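Local coordinates for protein phytase (Citrobacter braakii, PDB 3ZHC) that is a bacterial phytase of the histidine phosphatase superfamily (branch 2), with a mixed beta-sheet flanked by helices and a largely helical remainder, at residues Ser184-Glu189 against Thr210-Leu215; His135-Glu140 against Glu307-Ile312; Ile401-Lys406 against Ser418-Glu423. The protein carries 2 engineered substitutions. All blocks are in the same frame, centred on the assembly; numbering follows the deposited sequence.

Interaction 1: residues Ser184-Glu189 against Thr210-Leu215; sequences SFRTLE and TLPEAL
A buried contact between helix 182-192 and the first turn of the short helix 211-214 combines apolar packing with one hydrogen bond from a backbone N-H to a carboxylate. Glu189, its side chain extended, accepts at OE2 from Leu211 N, 2.9 Å away and almost straight (171°), from above the carboxylate plane. Within helix 182-192, Arg186, one turn earlier, bends at chi2 and chi3 toward Glu189 and grips the same carboxylate side-on in a salt bridge: its NE is 2.8 Å from Glu189 OE1, and its NH2 meets, at 3.0 Å, the syn lone pair of Glu189 OE2, which lies in the guanidinium plane. Lys208 adds a second salt bridge on OE1. Thr210, the N-cap residue, lays CG2 over one guanidinium face. Pro212 CG sits over the centre of the Phe185 ring, 4.0 Å from its centroid, in a CH-pi contact, while the Leu188 and Leu211 side chains cross at about a right angle, Leu188 CD2 lying 3.8 Å from Leu211 CD1. Trp232 meets Phe185 edge-to-face. Two donors on OE2 and two cationic neighbours fix the carboxylate's rotation and probably keep it ionised, and it may interact favourably with the N-terminal end of helix 211-214.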
loop_
_atom_site.group_PDB
_atom_site.type_symbol
_atom_site.label_atom_id
_atom_site.label_comp_id
_atom_site.label_asym_id
_atom_site.label_seq_id
_atom_site.Cartn_x
_atom_site.Cartn_y
_atom_site.Cartn_z
ATOM N N SER B 184 1.787 13.441 1.830
ATOM C CA SER B 184 0.591 13.512 0.959
ATOM C C SER B 184 0.022 14.928 0.946
ATOM O O SER B 184 -0.333 15.448 -0.119
ATOM C CB SER B 184 -0.495 12.513 1.391
ATOM O OG SER B 184 -0.150 11.208 1.004
ATOM N N PHE B 185 -0.065 15.540 2.131
ATOM C CA PHE B 185 -0.506 16.930 2.252
ATOM C C PHE B 185 0.455 17.892 1.538
ATOM O O PHE B 185 0.003 18.867 0.954
ATOM C CB PHE B 185 -0.690 17.354 3.719
ATOM C CG PHE B 185 -1.969 16.876 4.334
ATOM C CD1 PHE B 185 -3.193 17.484 3.997
ATOM C CD2 PHE B 185 -1.976 15.821 5.262
ATOM C CE1 PHE B 185 -4.394 17.046 4.577
ATOM C CE2 PHE B 185 -3.176 15.378 5.841
ATOM C CZ PHE B 185 -4.386 15.995 5.496
ATOM N N ARG B 186 1.767 17.610 1.587
ATOM C CA ARG B 186 2.758 18.410 0.835
ATOM C C ARG B 186 2.486 18.344 -0.670
ATOM O O ARG B 186 2.605 19.361 -1.368
ATOM C CB ARG B 186 4.222 17.956 1.099
ATOM C CG ARG B 186 4.736 18.045 2.558
ATOM C CD ARG B 186 4.638 19.463 3.149
ATOM N NE ARG B 186 3.306 19.723 3.671
ATOM C CZ ARG B 186 2.850 19.318 4.877
ATOM N NH1 ARG B 186 3.619 18.627 5.729
ATOM N NH2 ARG B 186 1.600 19.616 5.232
ATOM N N THR B 187 2.122 17.154 -1.163
ATOM C CA THR B 187 1.820 16.967 -2.598
ATOM C C THR B 187 0.558 17.748 -2.985
ATOM O O THR B 187 0.553 18.454 -4.005
ATOM C CB THR B 187 1.692 15.469 -2.982
ATOM O OG1 THR B 187 2.889 14.782 -2.608
ATOM C CG2 THR B 187 1.475 15.294 -4.500
ATOM N N LEU B 188 -0.498 17.629 -2.176
ATOM C CA LEU B 188 -1.741 18.394 -2.422
ATOM C C LEU B 188 -1.451 19.914 -2.440
ATOM O O LEU B 188 -1.900 20.618 -3.335
ATOM C CB LEU B 188 -2.837 18.058 -1.395
ATOM C CG LEU B 188 -4.161 18.847 -1.498
ATOM C CD1 LEU B 188 -4.762 18.698 -2.907
ATOM C CD2 LEU B 188 -5.129 18.393 -0.454
ATOM N N GLU B 189 -0.700 20.378 -1.445
ATOM C CA GLU B 189 -0.261 21.791 -1.348
ATOM C C GLU B 189 0.517 22.260 -2.582
ATOM O O GLU B 189 0.288 23.364 -3.058
ATOM C CB GLU B 189 0.565 21.992 -0.097
ATOM C CG GLU B 189 -0.287 21.956 1.198
ATOM C CD GLU B 189 0.521 21.642 2.446
ATOM O OE1 GLU B 189 1.778 21.703 2.399
ATOM O OE2 GLU B 189 -0.096 21.322 3.488
ATOM N N THR B 210 0.988 25.367 5.735
ATOM C CA THR B 210 0.391 24.031 5.461
ATOM C C THR B 210 -1.127 23.998 5.678
ATOM O O THR B 210 -1.679 24.803 6.429
ATOM C CB THR B 210 1.058 22.915 6.308
ATOM O OG1 THR B 210 0.802 23.142 7.690
ATOM C CG2 THR B 210 2.567 22.860 6.058
ATOM N N LEU B 211 -1.785 23.062 4.994
ATOM C CA LEU B 211 -3.257 22.904 5.078
ATOM C C LEU B 211 -3.744 22.459 6.452
ATOM O O LEU B 211 -4.710 23.029 6.956
ATOM C CB LEU B 211 -3.808 21.942 3.981
ATOM C CG LEU B 211 -4.298 22.609 2.698
ATOM C CD1 LEU B 211 -4.495 21.598 1.565
ATOM C CD2 LEU B 211 -5.591 23.358 2.990
ATOM N N PRO B 212 -3.085 21.436 7.057
ATOM C CA PRO B 212 -3.526 21.007 8.387
ATOM C C PRO B 212 -3.383 22.103 9.471
ATOM O O PRO B 212 -4.225 22.198 10.334
ATOM C CB PRO B 212 -2.623 19.787 8.682
ATOM C CG PRO B 212 -2.125 19.359 7.371
ATOM C CD PRO B 212 -1.978 20.593 6.574
ATOM N N GLU B 213 -2.326 22.915 9.388
ATOM C CA GLU B 213 -2.102 24.022 10.338
ATOM C C GLU B 213 -3.109 25.158 10.079
ATOM O O GLU B 213 -3.617 25.749 11.019
ATOM C CB GLU B 213 -0.638 24.526 10.264
ATOM C CG GLU B 213 -0.163 25.392 11.495
ATOM C CD GLU B 213 0.128 24.566 12.805
ATOM O OE1 GLU B 213 0.185 23.309 12.761
ATOM O OE2 GLU B 213 0.305 25.209 13.881
ATOM N N ALA B 214 -3.390 25.444 8.799
ATOM C CA ALA B 214 -4.382 26.466 8.408
ATOM C C ALA B 214 -5.814 26.036 8.726
ATOM O O ALA B 214 -6.618 26.855 9.134
ATOM C CB ALA B 214 -4.264 26.793 6.919
ATOM N N LEU B 215 -6.114 24.741 8.519
ATOM C CA LEU B 215 -7.448 24.155 8.770
ATOM C C LEU B 215 -7.327 22.888 9.649
ATOM O O LEU B 215 -7.382 21.762 9.133
ATOM C CB LEU B 215 -8.137 23.833 7.448
ATOM C CG LEU B 215 -8.521 25.019 6.555
ATOM C CD1 LEU B 215 -8.780 24.560 5.118
ATOM C CD2 LEU B 215 -9.717 25.743 7.112
#

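Interaction 2: residues His135-Glu140 against Glu307-Ile312; sequences HYQKDE and ENRYGI. With FMT (formic acid), chain T.
His135 and Tyr310 bring a strand end and the loop of the hairpin 305-314 together at the surface, the touching parts of the chain running in nearly antiparallel directions. In His135, CG is anti to the carbonyl carbon (chi1 -64°) and the ring stands across the plane of CA, CB and CG (chi2 -88°). Ile312, its CG1 also anti to the carbonyl carbon, lays CG1 over one face of the imidazole, 3.8 Å from the centroid, in a CH-pi contact offset toward the CD2 rim. The ring edge serves a formic acid molecule: NE2 donates to its O2 at 2.8 Å in a nearly straight bond. Tyr310 CG is anti to its carbonyl carbon, and His135 CB rests 4.0 Å from Tyr310 CB. Gln137, bent at chi2 (-61°), curls its amide back so that OE1 comes to 3.3 Å from Tyr310 CE1, with amide and ring planes steeply inclined. Asp144 receives both Arg309 NH2, in a salt bridge, and the Tyr310 hydroxyl, which probably fixes the orientation of both. Glu307 OE2 accepts from Arg309 N at 2.7 Å. Gly311 (positive phi) and Ile312 lie opposite the single residue Glu307, a G1 beta bulge in the beta-hairpin of strands 305-307 and 312-314.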
loop_
_atom_site.group_PDB
_atom_site.type_symbol
_atom_site.label_atom_id
_atom_site.label_comp_id
_atom_site.label_asym_id
_atom_site.label_seq_id
_atom_site.Cartn_x
_atom_site.Cartn_y
_atom_site.Cartn_z
ATOM N N HIS B 135 -35.573 0.834 -10.826
ATOM C CA HIS B 135 -36.406 1.093 -9.643
ATOM C C HIS B 135 -35.749 2.123 -8.722
ATOM O O HIS B 135 -34.513 2.158 -8.580
ATOM C CB HIS B 135 -36.683 -0.191 -8.852
ATOM C CG HIS B 135 -37.486 -1.203 -9.598
ATOM N ND1 HIS B 135 -38.861 -1.213 -9.589
ATOM C CD2 HIS B 135 -37.107 -2.239 -10.372
ATOM C CE1 HIS B 135 -39.293 -2.215 -10.331
ATOM N NE2 HIS B 135 -38.246 -2.854 -10.818
ATOM N N TYR B 136 -36.589 2.948 -8.106
ATOM C CA TYR B 136 -36.168 3.973 -7.140
ATOM C C TYR B 136 -37.398 4.513 -6.429
ATOM O O TYR B 136 -38.502 4.420 -6.964
ATOM C CB TYR B 136 -35.400 5.133 -7.829
ATOM C CG TYR B 136 -36.167 5.792 -8.981
ATOM C CD1 TYR B 136 -36.100 5.267 -10.266
ATOM C CD2 TYR B 136 -36.961 6.934 -8.774
ATOM C CE1 TYR B 136 -36.800 5.854 -11.341
ATOM C CE2 TYR B 136 -37.667 7.532 -9.841
ATOM C CZ TYR B 136 -37.577 6.974 -11.121
ATOM O OH TYR B 136 -38.242 7.526 -12.159
ATOM N N GLN B 137 -37.208 5.079 -5.231
ATOM C CA GLN B 137 -38.320 5.688 -4.487
ATOM C C GLN B 137 -38.793 6.904 -5.260
ATOM O O GLN B 137 -37.983 7.720 -5.658
ATOM C CB GLN B 137 -37.916 6.082 -3.044
ATOM C CG GLN B 137 -37.450 4.911 -2.165
ATOM C CD GLN B 137 -38.523 3.834 -1.975
ATOM O OE1 GLN B 137 -38.342 2.683 -2.381
ATOM N NE2 GLN B 137 -39.640 4.211 -1.370
ATOM N N LYS B 138 -40.112 7.007 -5.474
ATOM C CA LYS B 138 -40.708 8.115 -6.271
ATOM C C LYS B 138 -40.847 9.421 -5.487
ATOM O O LYS B 138 -40.995 10.490 -6.106
ATOM C CB LYS B 138 -42.052 7.687 -6.901
ATOM C CG LYS B 138 -41.937 6.464 -7.881
ATOM C CD LYS B 138 -41.138 6.801 -9.150
ATOM C CE LYS B 138 -40.994 5.609 -10.080
ATOM N NZ LYS B 138 -40.169 4.514 -9.480
ATOM N N ASP B 139 -40.812 9.362 -4.140
ATOM C CA ASP B 139 -40.746 10.592 -3.323
ATOM C C ASP B 139 -39.279 11.057 -3.421
ATOM O O ASP B 139 -38.456 10.826 -2.510
ATOM C CB ASP B 139 -41.207 10.354 -1.876
ATOM C CG ASP B 139 -41.287 11.668 -1.035
ATOM O OD1 ASP B 139 -41.089 12.794 -1.581
ATOM O OD2 ASP B 139 -41.556 11.560 0.193
ATOM N N GLU B 140 -38.968 11.719 -4.547
ATOM C CA GLU B 140 -37.567 12.111 -4.904
ATOM C C GLU B 140 -36.963 13.287 -4.084
ATOM O O GLU B 140 -35.781 13.645 -4.294
ATOM C CB GLU B 140 -37.466 12.389 -6.429
ATOM C CG GLU B 140 -37.761 11.140 -7.293
ATOM C CD GLU B 140 -37.804 11.434 -8.798
ATOM O OE1 GLU B 140 -36.743 11.759 -9.390
ATOM O OE2 GLU B 140 -38.904 11.325 -9.385
ATOM N N GLU B 307 -39.849 -8.327 -3.258
ATOM C CA GLU B 307 -39.276 -7.130 -2.622
ATOM C C GLU B 307 -40.405 -6.106 -2.481
ATOM O O GLU B 307 -40.963 -5.643 -3.465
ATOM C CB GLU B 307 -38.046 -6.592 -3.411
ATOM C CG GLU B 307 -37.685 -5.124 -3.209
ATOM C CD GLU B 307 -37.598 -4.709 -1.766
ATOM O OE1 GLU B 307 -37.122 -5.498 -0.924
ATOM O OE2 GLU B 307 -38.011 -3.584 -1.468
ATOM N N ASN B 308 -40.706 -5.767 -1.238
ATOM C CA ASN B 308 -41.892 -4.980 -0.883
ATOM C C ASN B 308 -41.830 -3.479 -1.230
ATOM O O ASN B 308 -42.860 -2.896 -1.589
ATOM C CB ASN B 308 -42.191 -5.151 0.631
ATOM C CG ASN B 308 -42.168 -6.642 1.085
ATOM O OD1 ASN B 308 -42.862 -7.497 0.510
ATOM N ND2 ASN B 308 -41.356 -6.941 2.116
ATOM N N ARG B 309 -40.639 -2.862 -1.126
ATOM C CA ARG B 309 -40.490 -1.370 -1.344
ATOM C C ARG B 309 -40.362 -0.927 -2.796
ATOM O O ARG B 309 -40.751 0.196 -3.126
ATOM C CB ARG B 309 -39.311 -0.807 -0.542
ATOM C CG ARG B 309 -39.387 -1.131 0.930
ATOM C CD ARG B 309 -38.407 -0.334 1.767
ATOM N NE ARG B 309 -37.061 -0.369 1.217
ATOM C CZ ARG B 309 -36.376 0.664 0.698
ATOM N NH1 ARG B 309 -36.866 1.921 0.638
ATOM N NH2 ARG B 309 -35.163 0.433 0.238
ATOM N N TYR B 310 -39.808 -1.801 -3.646
ATOM C CA TYR B 310 -39.650 -1.541 -5.093
ATOM C C TYR B 310 -40.589 -2.397 -5.979
ATOM O O TYR B 310 -40.889 -2.004 -7.095
ATOM C CB TYR B 310 -38.184 -1.767 -5.524
ATOM C CG TYR B 310 -37.179 -1.018 -4.666
ATOM C CD1 TYR B 310 -36.943 0.345 -4.851
ATOM C CD2 TYR B 310 -36.463 -1.678 -3.659
ATOM C CE1 TYR B 310 -36.000 1.047 -4.039
ATOM C CE2 TYR B 310 -35.528 -0.996 -2.847
ATOM C CZ TYR B 310 -35.304 0.355 -3.042
ATOM O OH TYR B 310 -34.404 0.993 -2.257
ATOM N N GLY B 311 -41.042 -3.553 -5.478
ATOM C CA GLY B 311 -41.907 -4.463 -6.254
ATOM C C GLY B 311 -41.103 -5.321 -7.226
ATOM O O GLY B 311 -41.508 -5.498 -8.379
ATOM N N ILE B 312 -39.965 -5.842 -6.757
ATOM C CA ILE B 312 -39.097 -6.711 -7.546
ATOM C C ILE B 312 -39.347 -8.136 -7.102
ATOM O O ILE B 312 -39.344 -8.419 -5.914
ATOM C CB ILE B 312 -37.586 -6.338 -7.382
ATOM C CG1 ILE B 312 -37.314 -4.942 -7.958
ATOM C CG2 ILE B 312 -36.682 -7.370 -8.055
ATOM C CD1 ILE B 312 -35.912 -4.444 -7.734
HETATM C C FMT T . -38.037 -6.000 -12.974
HETATM O O1 FMT T . -37.112 -5.822 -13.787
HETATM O O2 FMT T . -38.682 -5.081 -12.459
#

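Interaction 3: residues Ile401-Lys406 against Ser418-Glu423; sequences IACEEK and SRLIKE
Apolar packing joins the loop 401-406 to the C-terminal helix 414-424, with a looser set of charges along its solvent side. Leu420 is the centre of the apolar part. Its CG stands anti to the backbone N (chi1 -174°), which carries the two methyl groups out from the helix toward the loop. CD1 presses on Ala402 CB at 3.5 Å, closer than usual for two carbons, and CD2 reaches Cys403 SG at 4.2 Å, so that the leucine fork spans both residues. The covalent part lies next to it: Cys403, its SG anti to the carbonyl carbon, is joined by a disulfide to Cys412, just ahead of the helix. The sulfur that Leu420 touches is thus itself tied to the chain leading into that helix.

The electrostatic part belongs to Arg419. Its CG is anti to the carbonyl carbon and its chain is bent at chi3 (40°); the Arg419 side chain crosses those of Glu404 and Glu405 at about a right angle. Glu404, bent at chi2, places OE2 near the guanidinium plane, 3.7 Å from Arg419 NH2, in a long salt bridge with the two flat groups nearly coplanar; its CG lies at the guanidinium edge. Glu405 OE2 is 4.2 Å from Arg419 NH1, near enough for attraction but beyond a salt bridge. At this exposed position such pairing is probably loose.

A hydrogen bond from Glu405 N to Ser416 OG, on the first turn of the helix, also ties the loop to it, while Ser418 and Ile421 turn to helix 282-301. Together these features make a disulfide-closed loop folded back on the helix that follows it, near the C terminus.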
loop_
_atom_site.group_PDB
_atom_site.type_symbol
_atom_site.label_atom_id
_atom_site.label_comp_id
_atom_site.label_asym_id
_atom_site.label_seq_id
_atom_site.Cartn_x
_atom_site.Cartn_y
_atom_site.Cartn_z
ATOM N N ILE B 401 -12.262 -13.479 4.580
ATOM C CA ILE B 401 -11.467 -14.354 5.478
ATOM C C ILE B 401 -12.275 -14.934 6.673
ATOM O O ILE B 401 -12.058 -16.089 7.069
ATOM C CB ILE B 401 -10.217 -13.606 6.016
ATOM C CG1 ILE B 401 -9.276 -13.205 4.870
ATOM C CG2 ILE B 401 -9.447 -14.464 7.014
ATOM C CD1 ILE B 401 -8.175 -12.290 5.311
ATOM N N ALA B 402 -13.194 -14.131 7.223
ATOM C CA ALA B 402 -14.025 -14.530 8.390
ATOM C C ALA B 402 -14.952 -15.752 8.170
ATOM O O ALA B 402 -15.429 -16.336 9.156
ATOM C CB ALA B 402 -14.859 -13.337 8.873
ATOM N N CYS B 403 -15.213 -16.126 6.898
ATOM C CA CYS B 403 -16.055 -17.302 6.569
ATOM C C CYS B 403 -15.516 -18.585 7.175
ATOM O O CYS B 403 -14.306 -18.812 7.178
ATOM C CB CYS B 403 -16.187 -17.493 5.047
ATOM S SG CYS B 403 -17.300 -16.364 4.244
ATOM N N GLU B 404 -16.424 -19.418 7.680
ATOM C CA GLU B 404 -16.060 -20.695 8.306
ATOM C C GLU B 404 -15.638 -21.719 7.264
ATOM O O GLU B 404 -14.538 -22.266 7.334
ATOM C CB GLU B 404 -17.235 -21.265 9.099
ATOM C CG GLU B 404 -17.697 -20.428 10.270
ATOM C CD GLU B 404 -16.916 -20.683 11.541
ATOM O OE1 GLU B 404 -15.660 -20.660 11.495
ATOM O OE2 GLU B 404 -17.569 -20.904 12.600
ATOM N N GLU B 405 -16.535 -21.962 6.300
ATOM C CA GLU B 405 -16.349 -22.961 5.260
ATOM C C GLU B 405 -15.883 -22.285 3.968
ATOM O O GLU B 405 -16.578 -21.394 3.451
ATOM C CB GLU B 405 -17.672 -23.703 5.001
ATOM C CG GLU B 405 -18.415 -24.240 6.274
ATOM C CD GLU B 405 -19.959 -24.279 6.096
ATOM O OE1 GLU B 405 -20.456 -24.923 5.134
ATOM O OE2 GLU B 405 -20.666 -23.639 6.922
ATOM N N LYS B 406 -14.714 -22.706 3.456
ATOM C CA LYS B 406 -14.141 -22.194 2.196
ATOM C C LYS B 406 -13.899 -23.306 1.150
ATOM O O LYS B 406 -13.692 -24.465 1.503
ATOM C CB LYS B 406 -12.781 -21.480 2.436
ATOM C CG LYS B 406 -12.801 -19.943 2.631
ATOM C CD LYS B 406 -13.119 -19.501 4.051
ATOM C CE LYS B 406 -12.548 -18.082 4.330
ATOM N NZ LYS B 406 -11.015 -18.068 4.487
ATOM N N SER B 418 -23.891 -16.116 4.483
ATOM C CA SER B 418 -25.109 -15.620 5.149
ATOM C C SER B 418 -24.919 -15.429 6.665
ATOM O O SER B 418 -25.382 -14.451 7.221
ATOM C CB SER B 418 -26.285 -16.560 4.889
ATOM O OG SER B 418 -27.489 -16.002 5.361
ATOM N N ARG B 419 -24.231 -16.373 7.312
ATOM C CA ARG B 419 -23.985 -16.294 8.772
ATOM C C ARG B 419 -23.025 -15.155 9.160
ATOM O O ARG B 419 -23.147 -14.597 10.239
ATOM C CB ARG B 419 -23.529 -17.667 9.342
ATOM C CG ARG B 419 -24.740 -18.634 9.560
ATOM C CD ARG B 419 -24.349 -20.057 10.095
ATOM N NE ARG B 419 -23.270 -20.008 11.111
ATOM C CZ ARG B 419 -21.961 -20.275 10.895
ATOM N NH1 ARG B 419 -21.490 -20.643 9.679
ATOM N NH2 ARG B 419 -21.105 -20.182 11.920
ATOM N N LEU B 420 -22.087 -14.825 8.273
ATOM C CA LEU B 420 -21.196 -13.660 8.466
ATOM C C LEU B 420 -22.003 -12.364 8.429
ATOM O O LEU B 420 -21.724 -11.438 9.192
ATOM C CB LEU B 420 -20.113 -13.638 7.402
ATOM C CG LEU B 420 -19.005 -12.605 7.493
ATOM C CD1 LEU B 420 -18.277 -12.663 8.835
ATOM C CD2 LEU B 420 -18.046 -12.843 6.358
ATOM N N ILE B 421 -23.005 -12.316 7.533
ATOM C CA ILE B 421 -23.931 -11.186 7.432
ATOM C C ILE B 421 -24.779 -11.050 8.710
ATOM O O ILE B 421 -25.034 -9.938 9.154
ATOM C CB ILE B 421 -24.825 -11.268 6.129
ATOM C CG1 ILE B 421 -23.963 -10.969 4.897
ATOM C CG2 ILE B 421 -26.011 -10.316 6.189
ATOM C CD1 ILE B 421 -24.708 -10.973 3.587
ATOM N N LYS B 422 -25.202 -12.176 9.294
ATOM C CA LYS B 422 -25.938 -12.149 10.581
ATOM C C LYS B 422 -25.102 -11.574 11.726
ATOM O O LYS B 422 -25.618 -10.822 12.558
ATOM C CB LYS B 422 -26.398 -13.546 11.008
ATOM C CG LYS B 422 -27.366 -14.283 10.080
ATOM C CD LYS B 422 -28.576 -13.453 9.688
ATOM C CE LYS B 422 -28.502 -12.972 8.272
ATOM N NZ LYS B 422 -28.804 -14.106 7.349
ATOM N N GLU B 423 -23.825 -11.935 11.763
ATOM C CA GLU B 423 -22.928 -11.489 12.821
ATOM C C GLU B 423 -22.667 -9.986 12.782
ATOM O O GLU B 423 -22.728 -9.321 13.814
ATOM C CB GLU B 423 -21.598 -12.261 12.753
ATOM C CG GLU B 423 -20.619 -11.910 13.900
ATOM C CD GLU B 423 -19.492 -12.894 14.037
ATOM O OE1 GLU B 423 -19.770 -14.125 14.079
ATOM O OE2 GLU B 423 -18.325 -12.447 14.112
#

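How the interactions relate
Past strand 134-135 the chain enters segment 135-140, whose partner 307-312 comes 167 residues later. Within that long, mostly helical loop lies interaction 1, a short closure of 21 residues between helix 182-192 and helix 211-214; it is nested in interaction 2 and sits on the opposite side of the chain's centre, with centres 43 Å apart. Interaction 2 thus ties the edge of the mixed sheet to a later hairpin. Interaction 3 follows in series, a local closure of 12 residues that ties the loop after strand 394-398 to helix 414-424, its nearest atoms about 14 Å from those of interaction 2. Interactions 1 and 3 both touch the second subunit.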